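Local coordinates for imidazoleglycerol-phosphate dehydratase (Pyrococcus furiosus, PDB 5DNL), which catalyses the dehydration of imidazoleglycerol phosphate to imidazole acetol phosphate, the sixth step of histidine biosynthesis, at residues 18-23 with 29-34; 24-29 with 112-117. One frame throughout, in Å; residues are numbered along the deposited sequence.

Contact 1: residues 18-23 with 29-34. With MN (manganese (II) ion), chain E.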
loop_
_atom_site.group_PDB
_atom_site.type_symbol
_atom_site.label_atom_id
_atom_site.label_comp_id
_atom_site.label_asym_id
_atom_site.label_seq_id
_atom_site.Cartn_x
_atom_site.Cartn_y
_atom_site.Cartn_z
ATOM N N GLY A 18 -60.744 5.712 -7.328
ATOM C CA GLY A 18 -60.825 4.481 -6.578
ATOM C C GLY A 18 -59.680 4.369 -5.614
ATOM O O GLY A 18 -58.854 5.275 -5.502
ATOM N N GLU A 19 -59.664 3.255 -4.904
ATOM C CA GLU A 19 -58.670 3.008 -3.876
ATOM C C GLU A 19 -57.417 2.375 -4.491
ATOM O O GLU A 19 -57.473 1.733 -5.536
ATOM C CB GLU A 19 -59.250 2.097 -2.789
ATOM C CG GLU A 19 -59.490 0.642 -3.207
ATOM C CD GLU A 19 -60.261 -0.171 -2.180
ATOM O OE1 GLU A 19 -60.589 0.347 -1.085
ATOM O OE2 GLU A 19 -60.523 -1.356 -2.469
ATOM N N ILE A 20 -56.298 2.583 -3.812
ATOM C CA ILE A 20 -55.078 1.808 -4.042
ATOM C C ILE A 20 -54.895 0.946 -2.805
ATOM O O ILE A 20 -54.506 1.441 -1.749
ATOM C CB ILE A 20 -53.865 2.718 -4.278
ATOM C CG1 ILE A 20 -54.094 3.539 -5.552
ATOM C CG2 ILE A 20 -52.583 1.882 -4.346
ATOM C CD1 ILE A 20 -52.999 4.539 -5.858
ATOM N N LYS A 21 -55.176 -0.350 -2.953
ATOM C CA LYS A 21 -55.163 -1.298 -1.855
ATOM C C LYS A 21 -54.550 -2.598 -2.304
ATOM O O LYS A 21 -55.208 -3.444 -2.897
ATOM C CB LYS A 21 -56.590 -1.543 -1.341
ATOM C CG LYS A 21 -57.221 -0.339 -0.679
ATOM C CD LYS A 21 -56.588 -0.009 0.660
ATOM C CE LYS A 21 -57.136 1.295 1.211
ATOM N NZ LYS A 21 -56.520 1.604 2.530
ATOM N N THR A 22 -53.260 -2.754 -2.030
ATOM C CA THR A 22 -52.521 -3.947 -2.425
ATOM C C THR A 22 -52.282 -4.931 -1.303
ATOM O O THR A 22 -51.687 -5.987 -1.538
ATOM C CB THR A 22 -51.138 -3.546 -2.959
ATOM O OG1 THR A 22 -50.362 -2.965 -1.900
ATOM C CG2 THR A 22 -51.256 -2.570 -4.103
ATOM N N ASN A 23 -52.715 -4.595 -0.095
ATOM C CA ASN A 23 -52.374 -5.344 1.128
ATOM C C ASN A 23 -50.890 -5.258 1.517
ATOM O O ASN A 23 -50.389 -6.092 2.253
ATOM C CB ASN A 23 -52.872 -6.800 1.058
ATOM C CG ASN A 23 -54.364 -6.874 0.855
ATOM O OD1 ASN A 23 -55.124 -6.407 1.702
ATOM N ND2 ASN A 23 -54.795 -7.415 -0.284
ATOM N N HIS A 29 -48.500 3.307 -0.374
ATOM C CA HIS A 29 -47.957 4.669 -0.267
ATOM C C HIS A 29 -47.157 5.032 -1.521
ATOM O O HIS A 29 -47.322 6.101 -2.069
ATOM C CB HIS A 29 -47.116 4.807 1.005
ATOM C CG HIS A 29 -46.546 6.168 1.225
ATOM N ND1 HIS A 29 -47.268 7.330 1.034
ATOM C CD2 HIS A 29 -45.337 6.552 1.687
ATOM C CE1 HIS A 29 -46.503 8.369 1.319
ATOM N NE2 HIS A 29 -45.341 7.922 1.748
ATOM N N MET A 30 -46.297 4.129 -1.978
ATOM C CA MET A 30 -45.479 4.391 -3.157
ATOM C C MET A 30 -46.335 4.576 -4.404
ATOM O O MET A 30 -46.064 5.459 -5.205
ATOM C CB MET A 30 -44.471 3.262 -3.379
ATOM C CG MET A 30 -43.368 3.145 -2.334
ATOM S SD MET A 30 -42.449 4.649 -1.982
ATOM C CE MET A 30 -43.339 5.223 -0.549
ATOM N N LEU A 31 -47.364 3.743 -4.553
ATOM C CA LEU A 31 -48.265 3.858 -5.701
ATOM C C LEU A 31 -49.130 5.099 -5.617
ATOM O O LEU A 31 -49.463 5.679 -6.647
ATOM C CB LEU A 31 -49.137 2.624 -5.866
ATOM C CG LEU A 31 -48.406 1.327 -6.203
ATOM C CD1 LEU A 31 -49.362 0.155 -6.068
ATOM C CD2 LEU A 31 -47.801 1.381 -7.605
ATOM N N THR A 32 -49.511 5.494 -4.411
ATOM C CA THR A 32 -50.244 6.755 -4.220
ATOM C C THR A 32 -49.393 7.924 -4.697
ATOM O O THR A 32 -49.864 8.793 -5.438
ATOM C CB THR A 32 -50.687 6.908 -2.761
ATOM O OG1 THR A 32 -51.586 5.844 -2.433
ATOM C CG2 THR A 32 -51.398 8.236 -2.518
ATOM N N ALA A 33 -48.106 7.908 -4.342
ATOM C CA ALA A 33 -47.158 8.916 -4.829
ATOM C C ALA A 33 -47.055 8.861 -6.353
ATOM O O ALA A 33 -47.179 9.867 -7.028
ATOM C CB ALA A 33 -45.789 8.696 -4.195
ATOM N N PHE A 34 -46.852 7.669 -6.902
ATOM C CA PHE A 34 -46.723 7.516 -8.331
ATOM C C PHE A 34 -47.935 8.122 -9.061
ATOM O O PHE A 34 -47.777 8.912 -9.987
ATOM C CB PHE A 34 -46.570 6.043 -8.723
ATOM C CG PHE A 34 -46.567 5.836 -10.194
ATOM C CD1 PHE A 34 -45.431 6.088 -10.919
ATOM C CD2 PHE A 34 -47.736 5.507 -10.877
ATOM C CE1 PHE A 34 -45.444 5.970 -12.299
ATOM C CE2 PHE A 34 -47.742 5.366 -12.247
ATOM C CZ PHE A 34 -46.597 5.592 -12.959
HETATM MN MN MN E . -43.713 9.020 2.771
#

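Contact 2: residues 24-29 with 112-117. With MN (manganese (II) ion), chain E.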
loop_
_atom_site.group_PDB
_atom_site.type_symbol
_atom_site.label_atom_id
_atom_site.label_comp_id
_atom_site.label_asym_id
_atom_site.label_seq_id
_atom_site.Cartn_x
_atom_site.Cartn_y
_atom_site.Cartn_z
ATOM N N ASP A 24 -50.207 -4.210 1.038
ATOM C CA ASP A 24 -48.848 -3.881 1.456
ATOM C C ASP A 24 -48.872 -2.354 1.649
ATOM O O ASP A 24 -49.007 -1.617 0.665
ATOM C CB ASP A 24 -47.895 -4.321 0.343
ATOM C CG ASP A 24 -46.448 -3.929 0.584
ATOM O OD1 ASP A 24 -46.178 -2.938 1.269
ATOM O OD2 ASP A 24 -45.578 -4.615 0.049
ATOM N N LEU A 25 -48.777 -1.882 2.897
ATOM C CA LEU A 25 -48.949 -0.457 3.157
ATOM C C LEU A 25 -47.831 0.398 2.570
ATOM O O LEU A 25 -48.058 1.562 2.218
ATOM C CB LEU A 25 -49.081 -0.158 4.653
ATOM C CG LEU A 25 -50.291 -0.782 5.347
ATOM C CD1 LEU A 25 -50.345 -0.370 6.819
ATOM C CD2 LEU A 25 -51.582 -0.414 4.648
ATOM N N ILE A 26 -46.637 -0.179 2.446
ATOM C CA ILE A 26 -45.530 0.539 1.820
ATOM C C ILE A 26 -45.817 0.748 0.333
ATOM O O ILE A 26 -45.666 1.866 -0.192
ATOM C CB ILE A 26 -44.176 -0.196 1.975
ATOM C CG1 ILE A 26 -43.846 -0.481 3.457
ATOM C CG2 ILE A 26 -43.059 0.551 1.263
ATOM C CD1 ILE A 26 -43.454 0.712 4.275
ATOM N N LEU A 27 -46.191 -0.322 -0.361
ATOM C CA LEU A 27 -46.492 -0.211 -1.777
ATOM C C LEU A 27 -47.686 0.689 -2.021
ATOM O O LEU A 27 -47.704 1.446 -2.991
ATOM C CB LEU A 27 -46.721 -1.593 -2.409
ATOM C CG LEU A 27 -46.857 -1.591 -3.925
ATOM C CD1 LEU A 27 -45.646 -0.978 -4.626
ATOM C CD2 LEU A 27 -47.066 -3.033 -4.381
ATOM N N ASP A 28 -48.690 0.609 -1.146
ATOM C CA ASP A 28 -49.850 1.506 -1.295
ATOM C C ASP A 28 -49.406 2.966 -1.282
ATOM O O ASP A 28 -49.871 3.749 -2.100
ATOM C CB ASP A 28 -50.895 1.310 -0.182
ATOM C CG ASP A 28 -51.653 -0.000 -0.268
ATOM O OD1 ASP A 28 -51.593 -0.697 -1.293
ATOM O OD2 ASP A 28 -52.329 -0.306 0.750
ATOM N N HIS A 29 -48.500 3.307 -0.374
ATOM C CA HIS A 29 -47.957 4.669 -0.267
ATOM C C HIS A 29 -47.157 5.032 -1.521
ATOM O O HIS A 29 -47.322 6.101 -2.069
ATOM C CB HIS A 29 -47.116 4.807 1.005
ATOM C CG HIS A 29 -46.546 6.168 1.225
ATOM N ND1 HIS A 29 -47.268 7.330 1.034
ATOM C CD2 HIS A 29 -45.337 6.552 1.687
ATOM C CE1 HIS A 29 -46.503 8.369 1.319
ATOM N NE2 HIS A 29 -45.341 7.922 1.748
ATOM N N GLU A 112 -37.527 -0.610 7.561
ATOM C CA GLU A 112 -38.359 -1.807 7.394
ATOM C C GLU A 112 -39.449 -1.578 6.341
ATOM O O GLU A 112 -40.131 -0.555 6.365
ATOM C CB GLU A 112 -39.079 -2.206 8.676
ATOM C CG GLU A 112 -38.271 -2.451 9.936
ATOM C CD GLU A 112 -39.145 -2.474 11.190
ATOM O OE1 GLU A 112 -40.051 -1.614 11.344
ATOM O OE2 GLU A 112 -38.930 -3.363 12.037
ATOM N N GLY A 113 -39.593 -2.522 5.418
ATOM C CA GLY A 113 -40.589 -2.425 4.362
ATOM C C GLY A 113 -40.047 -1.884 3.057
ATOM O O GLY A 113 -40.693 -2.043 2.015
ATOM N N PHE A 114 -38.882 -1.218 3.115
ATOM C CA PHE A 114 -38.242 -0.622 1.958
ATOM C C PHE A 114 -37.036 -1.487 1.647
ATOM O O PHE A 114 -36.175 -1.717 2.495
ATOM C CB PHE A 114 -37.825 0.822 2.232
ATOM C CG PHE A 114 -38.989 1.778 2.298
ATOM C CD1 PHE A 114 -39.655 2.019 3.495
ATOM C CD2 PHE A 114 -39.418 2.444 1.160
ATOM C CE1 PHE A 114 -40.718 2.906 3.552
ATOM C CE2 PHE A 114 -40.486 3.321 1.206
ATOM C CZ PHE A 114 -41.139 3.538 2.394
ATOM N N ALA A 115 -37.012 -2.017 0.447
ATOM C CA ALA A 115 -35.918 -2.871 0.025
ATOM C C ALA A 115 -35.562 -2.611 -1.414
ATOM O O ALA A 115 -36.451 -2.466 -2.274
ATOM C CB ALA A 115 -36.304 -4.325 0.201
ATOM N N VAL A 116 -34.267 -2.593 -1.698
ATOM C CA VAL A 116 -33.787 -2.428 -3.059
ATOM C C VAL A 116 -34.325 -3.560 -3.945
ATOM O O VAL A 116 -34.697 -3.307 -5.111
ATOM C CB VAL A 116 -32.234 -2.372 -3.096
ATOM C CG1 VAL A 116 -31.717 -2.364 -4.528
ATOM C CG2 VAL A 116 -31.739 -1.143 -2.327
ATOM N N SER A 117 -34.359 -4.793 -3.445
ATOM C CA SER A 117 -34.930 -5.925 -4.212
ATOM C C SER A 117 -36.311 -5.593 -4.759
ATOM O O SER A 117 -36.598 -5.784 -5.941
ATOM C CB SER A 117 -35.039 -7.197 -3.357
ATOM O OG SER A 117 -35.920 -8.183 -3.975
HETATM MN MN MN E . -43.713 9.020 2.771
#

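Contact 1: residues 18-23 with 29-34
Ile20 on strand 20-21 and Leu31 on helix 25-38 join the first two elements of a beta-alpha-beta unit that ends in strand 42-48. The contact is apolar, and Ile20 carries it with two branches that both reach the helix. CG2, anti to the backbone N, lies 3.8 Å from Leu31 CB, while CG1 sits beside that N. With chi2 at 177° the chain runs on fully extended, setting Ile20 CD1 against the helix backbone, 3.8 Å from Leu31 O and close to the backbone N of Thr32. Thr22 adds its methyl: CG2 stands 3.9 Å from Leu31 CD1, whereas OG1 is hydrogen-bonded to Asp28 OD1 and the backbone N of Asp24. Likewise Thr32 OG1, although near Ile20 CD1, is hydrogen-bonded to Asp28 O one turn back in the helix. His29 points away from the strand and binds manganese through NE2 at 2.2 Å, together with His145, Glu149 and His53 of a second subunit; a bound triazolyl phosphonate inhibitor also touches it. Glu19 and Lys21 hydrogen-bond through their backbones to Ile44 of strand 42-48, beside which strand 20-21 is outermost within this chain. Leu31 reaches that same Ile44 and Ile58 of helix 51-69, while Met30 and Phe34 pack on helix 144-162.

Contact 2: residues 24-29 with 112-117
Ile26 meets Phe114 in a CH-pi contact where the first turn of helix 25-38 faces the loop that leads into helix 116-130. The methyl CG2 of Ile26 sits over one face of the ring, 3.8 Å from the centroid of Phe114 and 15° off the ring normal. A chi2 of -72° folds the longer branch back, bringing Ile26 CD1 to 3.6 Å from Phe114 CE1, so both branches lie against the ring. The same CG2 also comes within 3.6 Å of Gly113 O. At the positive phi of Gly113 a beta carbon would be jammed against the carbonyl O of Glu112, and it would also strike Ile26 CG1. Helix 25-38 is opened by an N-cap: Asp24 OD1 accepts from Leu27 N at 3.1 Å, nearly straight at 170° and from above the carboxylate plane, with a weak second bond from Ile26 N. Through OD2, Asp24 forms a salt bridge with Arg51, which also donates to Gly113 O and so ties the cap to the loop. Beyond Ile26, the Phe114 ring meets that of the metal ligand His145 and packs on Ala144 and Val148 of helix 144-162. An alanine in place of Phe114 removes the ring, which would probably open a gap beside Ile26 and deprive the His145 ring of a packing neighbour. Just before Gly113, the exposed Glu112 forms a salt bridge through OE1 with Arg51 of the second subunit.

Helix 25-38 serves both contacts from different sides: contact 1 fixes it to the outermost strand of a sheet within this chain, close by in sequence, contact 2 to a loop more than eighty residues further on. Both are partly buried and apolar across the interface, yet one is aliphatic packing against Leu31 and the helix backbone, the other a methyl over an aromatic face. Leu31 and Thr22 in contact 1 and Phe114 in contact 2 are buried, whereas Ile20 and Ile26, which carry most of the packing, remain partly exposed. Apolar packing also joins the two, with Met30 CE 3.9 Å from Phe114 CE2, alongside the Thr22-Asp28 hydrogen bond. His29, common to both, carries the helix to manganese at the subunit interface.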